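Local coordinates for protein beta-lactamase (Nostoc sp., PDB 6NHS) that probably hydrolyses the amide bond of beta-lactam antibiotics as a class D serine beta-lactamase, at residues S70-E75 with R121-E126; T102-A107 with V113-V118; Q106-S111 with D188-E193. One frame throughout, in Å; residues are numbered along the deposited sequence. Where two conformers were deposited one is given.

Contact 1: S70-E75 with R121-E126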
ATOM      1  N   SER A  70       0.174   6.171   7.654  1.00 24.06           N
ATOM      2  CA  SER A  70       1.459   6.630   8.181  1.00 24.77           C
ATOM      3  C   SER A  70       1.646   8.124   7.957  1.00 25.09           C
ATOM      4  O   SER A  70       2.135   8.837   8.842  1.00 24.11           O
ATOM      5  CB  SER A  70       2.614   5.865   7.518  1.00 23.15           C
ATOM      6  OG  SER A  70       2.500   4.463   7.699  1.00 26.51           O
ATOM      7  N   LEU A  71       1.289   8.606   6.762  1.00 24.77           N
ATOM      8  CA  LEU A  71       1.404  10.026   6.445  1.00 25.11           C
ATOM      9  C   LEU A  71       0.564  10.874   7.389  1.00 25.53           C
ATOM     10  O   LEU A  71       1.045  11.876   7.936  1.00 25.24           O
ATOM     11  CB  LEU A  71       0.969  10.269   4.999  1.00 23.16           C
ATOM     12  CG  LEU A  71       1.859   9.619   3.946  1.00 24.87           C
ATOM     13  CD1 LEU A  71       1.108   9.484   2.615  1.00 25.74           C
ATOM     14  CD2 LEU A  71       3.124  10.463   3.788  1.00 22.09           C
ATOM     15  N   VAL A  72      -0.703  10.499   7.577  1.00 24.17           N
ATOM     16  CA  VAL A  72      -1.597  11.309   8.400  1.00 24.63           C
ATOM     17  C   VAL A  72      -1.170  11.246   9.860  1.00 24.21           C
ATOM     18  O   VAL A  72      -1.212  12.253  10.580  1.00 23.72           O
ATOM     19  CB  VAL A  72      -3.055  10.851   8.213  1.00 24.93           C
ATOM     20  CG1 VAL A  72      -3.989  11.648   9.113  1.00 22.70           C
ATOM     21  CG2 VAL A  72      -3.478  10.974   6.724  1.00 24.17           C
ATOM     22  N   ALA A  73      -0.750  10.065  10.317  1.00 21.91           N
ATOM     23  CA  ALA A  73      -0.343   9.901  11.709  1.00 23.85           C
ATOM     24  C   ALA A  73       0.852  10.785  12.035  1.00 23.18           C
ATOM     25  O   ALA A  73       0.876  11.461  13.068  1.00 27.85           O
ATOM     26  CB  ALA A  73      -0.021   8.431  11.991  1.00 24.26           C
ATOM     27  N   LEU A  74       1.859  10.788  11.163  1.00 22.30           N
ATOM     28  CA  LEU A  74       3.024  11.641  11.375  1.00 25.05           C
ATOM     29  C   LEU A  74       2.666  13.113  11.227  1.00 28.41           C
ATOM     30  O   LEU A  74       3.122  13.948  12.018  1.00 28.88           O
ATOM     31  CB  LEU A  74       4.139  11.261  10.396  1.00 21.24           C
ATOM     32  CG  LEU A  74       4.837   9.933  10.717  1.00 25.78           C
ATOM     33  CD1 LEU A  74       5.595   9.414   9.479  1.00 23.73           C
ATOM     34  CD2 LEU A  74       5.774  10.076  11.919  1.00 23.93           C
ATOM     35  N   GLU A  75       1.857  13.452  10.220  1.00 27.11           N
ATOM     36  CA  GLU A  75       1.528  14.854   9.987  1.00 27.40           C
ATOM     37  C   GLU A  75       0.748  15.447  11.154  1.00 30.88           C
ATOM     38  O   GLU A  75       1.008  16.585  11.565  1.00 30.91           O
ATOM     39  CB  GLU A  75       0.738  15.008   8.688  1.00 24.60           C
ATOM     40  CG  GLU A  75       0.587  16.452   8.242  1.00 29.76           C
ATOM     41  CD  GLU A  75       1.912  17.084   7.851  1.00 32.67           C
ATOM     42  OE1 GLU A  75       2.845  16.345   7.468  1.00 32.07           O
ATOM     43  OE2 GLU A  75       2.023  18.322   7.922  1.00 34.46           O
ATOM     44  N   ARG A 121      -7.352   5.592  15.597  1.00 25.39           N
ATOM     45  CA  ARG A 121      -8.171   6.088  16.698  1.00 27.26           C
ATOM     46  C   ARG A 121      -7.688   7.449  17.170  1.00 26.67           C
ATOM     47  O   ARG A 121      -8.498   8.341  17.449  1.00 27.59           O
ATOM     48  CB  ARG A 121      -8.166   5.095  17.867  1.00 26.45           C
ATOM     49  CG  ARG A 121      -8.839   3.763  17.585  1.00 29.33           C
ATOM     50  CD  ARG A 121      -8.800   2.836  18.828  1.00 29.49           C
ATOM     51  NE  ARG A 121      -9.032   1.459  18.417  1.00 28.74           N
ATOM     52  CZ  ARG A 121      -8.138   0.480  18.487  1.00 28.91           C
ATOM     53  NH1 ARG A 121      -6.938   0.692  19.016  1.00 25.02           N
ATOM     54  NH2 ARG A 121      -8.464  -0.730  18.044  1.00 28.72           N
ATOM     55  N   LYS A 122      -6.370   7.628  17.266  1.00 24.53           N
ATOM     56  CA  LYS A 122      -5.825   8.887  17.763  1.00 27.34           C
ATOM     57  C   LYS A 122      -5.990  10.006  16.739  1.00 28.36           C
ATOM     58  O   LYS A 122      -6.227  11.161  17.111  1.00 28.24           O
ATOM     59  CB  LYS A 122      -4.357   8.701  18.139  1.00 23.56           C
ATOM     60  CG  LYS A 122      -4.159   7.775  19.345  1.00 26.42           C
ATOM     61  CD  LYS A 122      -2.682   7.554  19.643  1.00 27.38           C
ATOM     62  CE  LYS A 122      -2.021   8.791  20.227  1.00 30.43           C
ATOM     63  NZ  LYS A 122      -0.568   8.509  20.513  1.00 25.94           N
ATOM     64  N   ILE A 123      -5.855   9.688  15.448  1.00 26.79           N
ATOM     65  CA  ILE A 123      -6.220  10.656  14.413  1.00 24.71           C
ATOM     66  C   ILE A 123      -7.675  11.071  14.584  1.00 27.21           C
ATOM     67  O   ILE A 123      -8.008  12.261  14.607  1.00 28.32           O
ATOM     68  CB  ILE A 123      -5.958  10.075  13.010  1.00 22.86           C
ATOM     69  CG1 ILE A 123      -4.445   9.938  12.772  1.00 22.19           C
ATOM     70  CG2 ILE A 123      -6.622  10.975  11.938  1.00 23.42           C
ATOM     71  CD1 ILE A 123      -4.041   8.987  11.643  1.00 23.35           C
ATOM     72  N   GLY A 124      -8.560  10.095  14.725  1.00 27.51           N
ATOM     73  CA  GLY A 124      -9.965  10.366  14.941  1.00 25.93           C
ATOM     74  C   GLY A 124     -10.729  10.523  13.637  1.00 28.14           C
ATOM     75  O   GLY A 124     -10.171  10.830  12.584  1.00 26.63           O
ATOM     76  N   HIS A 125     -12.046  10.330  13.738  1.00 29.82           N
ATOM     77  CA  HIS A 125     -12.895  10.282  12.547  1.00 32.38           C
ATOM     78  C   HIS A 125     -12.868  11.602  11.779  1.00 34.41           C
ATOM     79  O   HIS A 125     -12.756  11.607  10.549  1.00 31.50           O
ATOM     80  CB  HIS A 125     -14.326   9.916  12.951  1.00 31.35           C
ATOM     81  CG  HIS A 125     -15.281   9.813  11.800  1.00 32.59           C
ATOM     82  ND1 HIS A 125     -16.102  10.852  11.418  1.00 35.88           N
ATOM     83  CD2 HIS A 125     -15.558   8.787  10.960  1.00 32.71           C
ATOM     84  CE1 HIS A 125     -16.837  10.475  10.385  1.00 34.19           C
ATOM     85  NE2 HIS A 125     -16.530   9.225  10.091  1.00 34.97           N
ATOM     86  N   GLU A 126     -12.958  12.732  12.483  1.00 33.84           N
ATOM     87  CA  GLU A 126     -13.045  14.019  11.797  1.00 38.60           C
ATOM     88  C   GLU A 126     -11.756  14.340  11.049  1.00 34.33           C
ATOM     89  O   GLU A 126     -11.792  14.762   9.889  1.00 35.41           O
ATOM     90  CB  GLU A 126     -13.373  15.137  12.787  1.00 44.59           C
ATOM     91  CG  GLU A 126     -13.426  16.508  12.120  1.00 51.44           C
ATOM     92  CD  GLU A 126     -13.623  17.643  13.104  1.00 60.56           C
ATOM     93  OE1 GLU A 126     -13.958  17.371  14.275  1.00 63.71           O
ATOM     94  OE2 GLU A 126     -13.442  18.812  12.700  1.00 64.47           O
TER

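Contact 2: T102-A107 with V113-V118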
ATOM      1  N   THR A 102       6.583  -2.007  19.275  1.00 21.65           N
ATOM      2  CA  THR A 102       7.116  -1.745  17.941  1.00 19.99           C
ATOM      3  C   THR A 102       7.063  -0.245  17.650  1.00 23.85           C
ATOM      4  O   THR A 102       6.612   0.559  18.469  1.00 22.59           O
ATOM      5  CB  THR A 102       6.364  -2.577  16.892  1.00 20.51           C
ATOM      6  OG1 THR A 102       7.121  -2.638  15.672  1.00 23.63           O
ATOM      7  CG2 THR A 102       4.986  -1.991  16.608  1.00 19.72           C
ATOM      8  N   ASN A 103       7.577   0.128  16.482  1.00 22.70           N
ATOM      9  CA  ASN A 103       7.519   1.492  15.984  1.00 20.69           C
ATOM     10  C   ASN A 103       6.917   1.435  14.587  1.00 21.30           C
ATOM     11  O   ASN A 103       6.610   0.354  14.070  1.00 21.94           O
ATOM     12  CB  ASN A 103       8.910   2.156  16.004  1.00 19.52           C
ATOM     13  CG  ASN A 103       9.934   1.445  15.110  1.00 21.03           C
ATOM     14  OD1 ASN A 103       9.632   1.042  13.989  1.00 22.28           O
ATOM     15  ND2 ASN A 103      11.168   1.318  15.607  1.00 20.12           N
ATOM     16  N   ILE A 104       6.758   2.600  13.956  1.00 19.60           N
ATOM     17  CA  ILE A 104       6.004   2.625  12.708  1.00 18.95           C
ATOM     18  C   ILE A 104       6.792   1.964  11.581  1.00 24.37           C
ATOM     19  O   ILE A 104       6.198   1.369  10.671  1.00 21.95           O
ATOM     20  CB  ILE A 104       5.569   4.067  12.363  1.00 22.04           C
ATOM     21  CG1 ILE A 104       4.486   4.063  11.279  1.00 23.90           C
ATOM     22  CG2 ILE A 104       6.753   4.925  11.920  1.00 21.62           C
ATOM     23  CD1 ILE A 104       3.885   5.443  11.026  1.00 22.34           C
ATOM     24  N   ARG A 105       8.127   2.030  11.621  0.54 22.19           N
ATOM     25  CA  ARG A 105       8.920   1.380  10.582  0.54 23.00           C
ATOM     26  C   ARG A 105       8.763  -0.133  10.642  0.54 22.38           C
ATOM     27  O   ARG A 105       8.579  -0.789   9.609  0.54 22.93           O
ATOM     28  CB  ARG A 105      10.397   1.765  10.706  0.54 23.94           C
ATOM     29  CG  ARG A 105      11.297   0.991   9.733  0.54 23.21           C
ATOM     30  CD  ARG A 105      12.768   1.383   9.845  0.54 23.83           C
ATOM     31  NE  ARG A 105      13.005   2.721   9.314  0.54 23.19           N
ATOM     32  CZ  ARG A 105      13.093   3.817  10.059  0.54 24.04           C
ATOM     33  NH1 ARG A 105      12.983   3.738  11.383  0.54 23.80           N
ATOM     34  NH2 ARG A 105      13.302   4.992   9.479  0.54 24.01           N
ATOM     35  N   GLN A 106       8.843  -0.708  11.846  1.00 21.60           N
ATOM     36  CA  GLN A 106       8.699  -2.151  11.976  1.00 23.24           C
ATOM     37  C   GLN A 106       7.240  -2.580  11.850  1.00 22.30           C
ATOM     38  O   GLN A 106       6.966  -3.665  11.318  1.00 23.37           O
ATOM     39  CB  GLN A 106       9.309  -2.630  13.301  1.00 22.43           C
ATOM     40  CG  GLN A 106      10.824  -2.340  13.441  1.00 22.13           C
ATOM     41  CD  GLN A 106      11.629  -2.892  12.270  1.00 25.93           C
ATOM     42  OE1 GLN A 106      11.510  -4.068  11.917  1.00 28.37           O
ATOM     43  NE2 GLN A 106      12.435  -2.038  11.650  1.00 22.29           N
ATOM     44  N   ALA A 107       6.295  -1.751  12.313  1.00 19.70           N
ATOM     45  CA  ALA A 107       4.883  -2.067  12.098  1.00 21.17           C
ATOM     46  C   ALA A 107       4.553  -2.089  10.609  1.00 23.54           C
ATOM     47  O   ALA A 107       3.788  -2.945  10.143  1.00 24.22           O
ATOM     48  CB  ALA A 107       3.993  -1.064  12.835  1.00 20.30           C
ATOM     49  N   VAL A 113      -1.221  -4.746  12.299  1.00 26.92           N
ATOM     50  CA  VAL A 113      -2.503  -4.041  12.220  1.00 27.39           C
ATOM     51  C   VAL A 113      -2.794  -3.256  13.499  1.00 26.50           C
ATOM     52  O   VAL A 113      -3.254  -2.109  13.442  1.00 25.31           O
ATOM     53  CB  VAL A 113      -3.640  -5.033  11.907  1.00 27.41           C
ATOM     54  CG1 VAL A 113      -4.994  -4.320  11.957  1.00 26.93           C
ATOM     55  CG2 VAL A 113      -3.422  -5.690  10.538  1.00 28.65           C
ATOM     56  N   TRP A 114      -2.552  -3.857  14.671  1.00 25.77           N
ATOM     57  CA  TRP A 114      -2.962  -3.190  15.905  1.00 21.44           C
ATOM     58  C   TRP A 114      -2.274  -1.838  16.077  1.00 20.85           C
ATOM     59  O   TRP A 114      -2.884  -0.899  16.596  1.00 25.80           O
ATOM     60  CB  TRP A 114      -2.712  -4.086  17.124  1.00 22.27           C
ATOM     61  CG  TRP A 114      -1.260  -4.329  17.495  1.00 22.57           C
ATOM     62  CD1 TRP A 114      -0.538  -5.466  17.260  1.00 23.39           C
ATOM     63  CD2 TRP A 114      -0.376  -3.431  18.188  1.00 23.50           C
ATOM     64  NE1 TRP A 114       0.740  -5.327  17.753  1.00 23.97           N
ATOM     65  CE2 TRP A 114       0.867  -4.089  18.325  1.00 23.66           C
ATOM     66  CE3 TRP A 114      -0.516  -2.141  18.710  1.00 24.04           C
ATOM     67  CZ2 TRP A 114       1.962  -3.497  18.956  1.00 21.11           C
ATOM     68  CZ3 TRP A 114       0.574  -1.550  19.337  1.00 22.50           C
ATOM     69  CH2 TRP A 114       1.797  -2.228  19.452  1.00 21.39           C
ATOM     70  N   PHE A 115      -1.017  -1.721  15.641  1.00 22.71           N
ATOM     71  CA  PHE A 115      -0.304  -0.445  15.696  1.00 20.21           C
ATOM     72  C   PHE A 115      -1.051   0.622  14.905  1.00 23.46           C
ATOM     73  O   PHE A 115      -1.284   1.736  15.392  1.00 20.94           O
ATOM     74  CB  PHE A 115       1.119  -0.644  15.155  1.00 20.54           C
ATOM     75  CG  PHE A 115       2.018   0.567  15.280  1.00 20.14           C
ATOM     76  CD1 PHE A 115       2.009   1.568  14.316  1.00 22.64           C
ATOM     77  CD2 PHE A 115       2.912   0.676  16.340  1.00 20.33           C
ATOM     78  CE1 PHE A 115       2.850   2.672  14.425  1.00 22.52           C
ATOM     79  CE2 PHE A 115       3.759   1.770  16.447  1.00 21.25           C
ATOM     80  CZ  PHE A 115       3.729   2.765  15.494  1.00 21.74           C
ATOM     81  N   TYR A 116      -1.471   0.284  13.688  1.00 24.22           N
ATOM     82  CA  TYR A 116      -2.156   1.256  12.848  1.00 24.11           C
ATOM     83  C   TYR A 116      -3.590   1.498  13.289  1.00 24.87           C
ATOM     84  O   TYR A 116      -4.149   2.555  12.980  1.00 23.56           O
ATOM     85  CB  TYR A 116      -2.086   0.793  11.396  1.00 22.47           C
ATOM     86  CG  TYR A 116      -0.752   1.135  10.784  1.00 23.80           C
ATOM     87  CD1 TYR A 116      -0.580   2.321  10.092  1.00 22.61           C
ATOM     88  CD2 TYR A 116       0.345   0.294  10.938  1.00 23.96           C
ATOM     89  CE1 TYR A 116       0.634   2.653   9.543  1.00 24.42           C
ATOM     90  CE2 TYR A 116       1.573   0.620  10.396  1.00 23.72           C
ATOM     91  CZ  TYR A 116       1.708   1.802   9.696  1.00 25.68           C
ATOM     92  OH  TYR A 116       2.917   2.143   9.138  1.00 24.78           O
ATOM     93  N   GLN A 117      -4.198   0.559  14.017  1.00 22.57           N
ATOM     94  CA  GLN A 117      -5.506   0.837  14.596  1.00 26.11           C
ATOM     95  C   GLN A 117      -5.406   1.885  15.701  1.00 26.52           C
ATOM     96  O   GLN A 117      -6.291   2.740  15.836  1.00 24.62           O
ATOM     97  CB  GLN A 117      -6.135  -0.453  15.114  1.00 26.49           C
ATOM     98  CG  GLN A 117      -6.604  -1.387  13.998  1.00 27.19           C
ATOM     99  CD  GLN A 117      -7.143  -2.696  14.540  1.00 30.19           C
ATOM    100  OE1 GLN A 117      -6.482  -3.371  15.328  1.00 27.72           O
ATOM    101  NE2 GLN A 117      -8.355  -3.047  14.139  1.00 30.00           N
ATOM    102  N   VAL A 118      -4.334   1.844  16.501  1.00 23.93           N
ATOM    103  CA  VAL A 118      -4.108   2.908  17.480  1.00 22.36           C
ATOM    104  C   VAL A 118      -3.954   4.248  16.769  1.00 22.72           C
ATOM    105  O   VAL A 118      -4.553   5.254  17.168  1.00 24.76           O
ATOM    106  CB  VAL A 118      -2.875   2.598  18.352  1.00 26.13           C
ATOM    107  CG1 VAL A 118      -2.582   3.774  19.290  1.00 27.00           C
ATOM    108  CG2 VAL A 118      -3.076   1.311  19.147  1.00 25.21           C
TER

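Contact 3: Q106-S111 with D188-E193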
ATOM      1  N   GLN A 106       8.843  -0.708  11.846  1.00 21.60           N
ATOM      2  CA  GLN A 106       8.699  -2.151  11.976  1.00 23.24           C
ATOM      3  C   GLN A 106       7.240  -2.580  11.850  1.00 22.30           C
ATOM      4  O   GLN A 106       6.966  -3.665  11.318  1.00 23.37           O
ATOM      5  CB  GLN A 106       9.309  -2.630  13.301  1.00 22.43           C
ATOM      6  CG  GLN A 106      10.824  -2.340  13.441  1.00 22.13           C
ATOM      7  CD  GLN A 106      11.629  -2.892  12.270  1.00 25.93           C
ATOM      8  OE1 GLN A 106      11.510  -4.068  11.917  1.00 28.37           O
ATOM      9  NE2 GLN A 106      12.435  -2.038  11.650  1.00 22.29           N
ATOM     10  N   ALA A 107       6.295  -1.751  12.313  1.00 19.70           N
ATOM     11  CA  ALA A 107       4.883  -2.067  12.098  1.00 21.17           C
ATOM     12  C   ALA A 107       4.553  -2.089  10.609  1.00 23.54           C
ATOM     13  O   ALA A 107       3.788  -2.945  10.143  1.00 24.22           O
ATOM     14  CB  ALA A 107       3.993  -1.064  12.835  1.00 20.30           C
ATOM     15  N   PHE A 108       5.123  -1.150   9.849  1.00 22.59           N
ATOM     16  CA  PHE A 108       4.973  -1.169   8.396  1.00 22.60           C
ATOM     17  C   PHE A 108       5.577  -2.439   7.809  1.00 24.65           C
ATOM     18  O   PHE A 108       4.939  -3.133   7.008  1.00 23.54           O
ATOM     19  CB  PHE A 108       5.640   0.071   7.799  1.00 22.88           C
ATOM     20  CG  PHE A 108       5.251   0.353   6.366  1.00 25.62           C
ATOM     21  CD1 PHE A 108       5.994  -0.166   5.314  1.00 27.20           C
ATOM     22  CD2 PHE A 108       4.150   1.151   6.076  1.00 26.80           C
ATOM     23  CE1 PHE A 108       5.640   0.098   3.993  1.00 28.85           C
ATOM     24  CE2 PHE A 108       3.791   1.418   4.750  1.00 29.30           C
ATOM     25  CZ  PHE A 108       4.540   0.892   3.714  1.00 25.52           C
ATOM     26  N   ARG A 109       6.811  -2.761   8.213  1.00 23.11           N
ATOM     27  CA  ARG A 109       7.486  -3.966   7.733  1.00 26.06           C
ATOM     28  C   ARG A 109       6.680  -5.227   8.035  1.00 27.89           C
ATOM     29  O   ARG A 109       6.589  -6.136   7.197  1.00 25.83           O
ATOM     30  CB  ARG A 109       8.874  -4.050   8.372  1.00 24.80           C
ATOM     31  CG  ARG A 109       9.655  -5.322   8.085  1.00 28.69           C
ATOM     32  CD  ARG A 109      10.904  -5.368   8.961  1.00 27.50           C
ATOM     33  NE  ARG A 109      11.772  -6.496   8.630  1.00 30.34           N
ATOM     34  CZ  ARG A 109      12.840  -6.853   9.338  1.00 30.85           C
ATOM     35  NH1 ARG A 109      13.167  -6.179  10.436  1.00 25.68           N
ATOM     36  NH2 ARG A 109      13.573  -7.891   8.953  1.00 31.80           N
ATOM     37  N   ASN A 110       6.086  -5.302   9.227  1.00 26.91           N
ATOM     38  CA  ASN A 110       5.443  -6.513   9.710  1.00 25.89           C
ATOM     39  C   ASN A 110       3.940  -6.532   9.475  1.00 25.70           C
ATOM     40  O   ASN A 110       3.282  -7.480   9.906  1.00 26.55           O
ATOM     41  CB  ASN A 110       5.720  -6.695  11.212  1.00 25.74           C
ATOM     42  CG  ASN A 110       7.194  -6.881  11.519  1.00 27.36           C
ATOM     43  OD1 ASN A 110       7.940  -7.440  10.719  1.00 26.98           O
ATOM     44  ND2 ASN A 110       7.620  -6.417  12.694  1.00 27.79           N
ATOM     45  N   SER A 111       3.387  -5.515   8.806  1.00 26.89           N
ATOM     46  CA  SER A 111       1.940  -5.391   8.607  1.00 28.63           C
ATOM     47  C   SER A 111       1.189  -5.484   9.935  1.00 26.83           C
ATOM     48  O   SER A 111       0.139  -6.122  10.037  1.00 27.99           O
ATOM     49  CB  SER A 111       1.420  -6.439   7.614  1.00 33.20           C
ATOM     50  OG  SER A 111       2.013  -6.282   6.338  1.00 36.96           O
ATOM     51  N   ASP A 188      11.019   6.499   3.573  1.00 30.84           N
ATOM     52  CA  ASP A 188      12.092   5.645   4.072  1.00 25.81           C
ATOM     53  C   ASP A 188      11.561   4.311   4.581  1.00 25.55           C
ATOM     54  O   ASP A 188      12.165   3.263   4.312  1.00 25.02           O
ATOM     55  CB  ASP A 188      12.881   6.356   5.167  1.00 25.61           C
ATOM     56  CG  ASP A 188      14.149   5.613   5.532  1.00 29.23           C
ATOM     57  OD1 ASP A 188      15.077   5.575   4.703  1.00 32.29           O
ATOM     58  OD2 ASP A 188      14.217   5.057   6.646  1.00 31.40           O
ATOM     59  N   ILE A 189      10.448   4.316   5.325  1.00 25.16           N
ATOM     60  CA  ILE A 189       9.939   3.055   5.855  1.00 27.84           C
ATOM     61  C   ILE A 189       9.312   2.194   4.764  1.00 27.01           C
ATOM     62  O   ILE A 189       9.126   0.990   4.972  1.00 26.57           O
ATOM     63  CB  ILE A 189       8.924   3.260   7.004  1.00 27.04           C
ATOM     64  CG1 ILE A 189       7.562   3.704   6.468  1.00 28.07           C
ATOM     65  CG2 ILE A 189       9.465   4.239   8.065  1.00 25.38           C
ATOM     66  CD1 ILE A 189       6.518   3.910   7.582  1.00 30.81           C
HETATM   67  N   MSE A 190       8.988   2.771   3.608  1.00 23.36           N
HETATM   68  CA  MSE A 190       8.472   2.010   2.470  1.00 27.26           C
HETATM   69  C   MSE A 190       9.547   1.199   1.744  1.00 28.74           C
HETATM   70  O   MSE A 190       9.222   0.373   0.900  1.00 27.84           O
HETATM   71  CB  MSE A 190       7.799   2.939   1.452  1.00 25.51           C
HETATM   72  CG  MSE A 190       6.465   3.523   1.897  1.00 27.39           C
HETATM   73 SE   MSE A 190       5.795   4.788   0.580  0.73 29.74          SE
HETATM   74  CE  MSE A 190       5.500   3.539  -0.894  1.00 30.60           C
ATOM     75  N   ILE A 191      10.824   1.441   2.047  1.00 28.52           N
ATOM     76  CA  ILE A 191      11.886   0.751   1.317  1.00 27.78           C
ATOM     77  C   ILE A 191      11.747  -0.746   1.541  1.00 30.46           C
ATOM     78  O   ILE A 191      11.808  -1.227   2.679  1.00 28.30           O
ATOM     79  CB  ILE A 191      13.270   1.254   1.744  1.00 30.42           C
ATOM     80  CG1 ILE A 191      13.489   2.711   1.323  1.00 28.83           C
ATOM     81  CG2 ILE A 191      14.373   0.342   1.158  1.00 32.38           C
ATOM     82  CD1 ILE A 191      14.811   3.297   1.843  1.00 29.54           C
ATOM     83  N   TYR A 192      11.551  -1.489   0.454  1.00 29.62           N
ATOM     84  CA  TYR A 192      11.405  -2.940   0.489  1.00 31.24           C
ATOM     85  C   TYR A 192      12.660  -3.670   0.034  1.00 33.59           C
ATOM     86  O   TYR A 192      13.053  -4.674   0.641  1.00 29.89           O
ATOM     87  CB  TYR A 192      10.217  -3.373  -0.387  1.00 33.37           C
ATOM     88  CG  TYR A 192      10.065  -4.872  -0.489  1.00 39.51           C
ATOM     89  CD1 TYR A 192       9.554  -5.607   0.573  1.00 45.20           C
ATOM     90  CD2 TYR A 192      10.448  -5.556  -1.635  1.00 37.78           C
ATOM     91  CE1 TYR A 192       9.425  -6.981   0.493  1.00 49.03           C
ATOM     92  CE2 TYR A 192      10.318  -6.928  -1.726  1.00 41.97           C
ATOM     93  CZ  TYR A 192       9.807  -7.635  -0.658  1.00 48.74           C
ATOM     94  OH  TYR A 192       9.678  -9.003  -0.737  1.00 53.64           O
ATOM     95  N   GLU A 193      13.309  -3.179  -1.017  1.00 30.69           N
ATOM     96  CA  GLU A 193      14.475  -3.844  -1.576  1.00 32.90           C
ATOM     97  C   GLU A 193      15.339  -2.792  -2.251  1.00 34.95           C
ATOM     98  O   GLU A 193      14.819  -1.880  -2.896  1.00 36.41           O
ATOM     99  CB  GLU A 193      14.051  -4.928  -2.569  1.00 32.71           C
ATOM    100  CG  GLU A 193      15.177  -5.692  -3.209  1.00 34.88           C
ATOM    101  CD  GLU A 193      14.650  -6.867  -3.990  1.00 39.25           C
ATOM    102  OE1 GLU A 193      14.142  -7.816  -3.356  1.00 40.74           O
ATOM    103  OE2 GLU A 193      14.715  -6.828  -5.232  1.00 38.96           O
TER

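Contact 1: S70-E75 with R121-E126
Ile-123 reaches across from the last turn of helix 113-123 and sets its side chain against Val-72 and Ala-73 in the second half of helix 65-76, where the CA atoms of Ala-73 and Ile-123 stand 6.5 Å apart. Its CB is the branch point, and each branch meets Val-72. The short one ends in CG2, which meets Val-72 CG1 at 3.9 Å. The long one leaves with CG1 anti to the carbonyl carbon (chi1 -69°), and this atom passes the same Val-72 methyl at 4.1 Å. Extended chi2 (161°) then carries the tip onward: Ile-123 CD1 comes to 3.7 Å from Val-72 CG1 and equally near the backbone nitrogen of Ala-73, with Ala-73 CB slightly farther off at 4.1 Å. The delta methyl therefore rests on the helix backbone itself, beside the small alanine, while Val-72 CG1 touches both branches of the isoleucine. The two branched side chains cross at about a right angle. All of this belongs to the helical region of the serine beta-lactamase fold, and helix 65-76 is the one that begins beside Ser-63 and carries Lys-66, probably the SxxK motif of serine beta-lactamases. Asn-69 and Thr-76 of that helix also touch Ile-123. Straight after it the chain breaks at Gly-124, which has positive phi (88°) and serves as N-cap of helix 125-135; Arg-127 of this next helix donates to the carbonyl oxygens of Lys-122 and Ile-123.

Contact 2: T102-A107 with V113-V118
Phe-115 points its ring from helix 113-123 into the elbow where strand 102-103 turns into helix 104-110, and Thr-102, Ile-104 and Ala-107 gather round it. The two helices follow each other in the chain through a short turn in the helical region of the serine beta-lactamase fold; the turn and the start of the second helix, Ser-111, Thr-112 and Val-113, match the SxV motif of class D enzymes. With CG of Phe-115 anti to its nitrogen (chi1 -174°), this torsion places the ring against 102-107. Ala-107 CB sits over one face, 3.9 Å from the centroid of the Phe-115 ring and 28° off its normal, a CH-pi contact. Asn-103 O lies over that same face, nearer the rim. Thr-102 CG2 approaches obliquely, 3.4 Å from Phe-115 CD2, and also touches the Trp-114 ring, whose NE1 donates to Trp-98 O. Ile-104 meets Phe-115 at about a right angle, its CB 3.7 Å from Phe-115 CE1. The same isoleucine crosses Tyr-116 in like manner: Ile-104 CG1 is 3.3 Å from Tyr-116 OH, an oxygen hydrogen-bonded to Ser-70 OG. Tyr-116 also touches Lys-66 of the probable SxxK motif, which places it beside the likely active site, and a formic acid molecule, probably from the crystallisation liquor, lies about 3 Å from its side chain. Ala-107 CB fills the angle between the two rings, 3.8 Å from Tyr-116 CE2. The elbow is secured by the N-cap: Gln-106 N donates to Asn-103 OD1 at 2.9 Å, with an N-H...O angle of 168°.

Contact 3: Q106-S111 with D188-E193
The CA atoms of Phe-108 and Ile-189 lie 7.0 Å apart where helix 104-110 passes the end of helix 180-189, just as that chain turns into strand 191-194. In this chain, of serine beta-lactamase fold, strand 191-194 is an edge strand of the antiparallel sheet, next to 198-207, with a classic beta bulge where Tyr-192 and Glu-193 both face Leu-200. Phe-108, its CG anti to the backbone nitrogen (chi1 -165°), sets its ring against Ile-189 and Met-190. Ile-189 crosses it at about a right angle: Ile-189 CG1 stands over one face of the ring toward its rim, and the end methyl, Ile-189 CD1, reaches Phe-108 CD2 at 3.9 Å. On the same side of the ring plane, Ile-189 O is 3.4 Å from Phe-108 CD1. Met-190, a selenomethionine, approaches the ring obliquely. Phe-108 is further enclosed by Lys-66, Ile-67 and Ser-70 of helix 65-76 and by Lys-203 of strand 198-207. Its helix closes in a Schellman motif at Ser-111, whose OG is hydrogen-bonded to Lys-203 NZ, consistent with the usual pairing of the SxV and K(T/S)G motifs. At the tip of the aromatic ring, Phe-108 CZ rests 3.7 Å from Met-190 CG.

From the N terminus, helix 65-76 comes first, and contact 1 closes a long loop when the chain returns to it at 121-126. Contact 2 lies wholly within that loop, pairing 102-107 with 113-118 across a connection of only five residues. Contact 3 starts on the same helix as contact 2, sharing Gln-106 and Ala-107, but reaches forward to 188-193, so it crosses contact 1. Together they tie helices 65-76, 104-110 and 113-123 to one another and to the end of helix 180-189, where the chain leads into edge strand 191-194. A salt bridge from Arg-105 to Asp-188 joins contacts 2 and 3, while Ser-70, from the first segment of contact 1, packs against Ile-189 of contact 3.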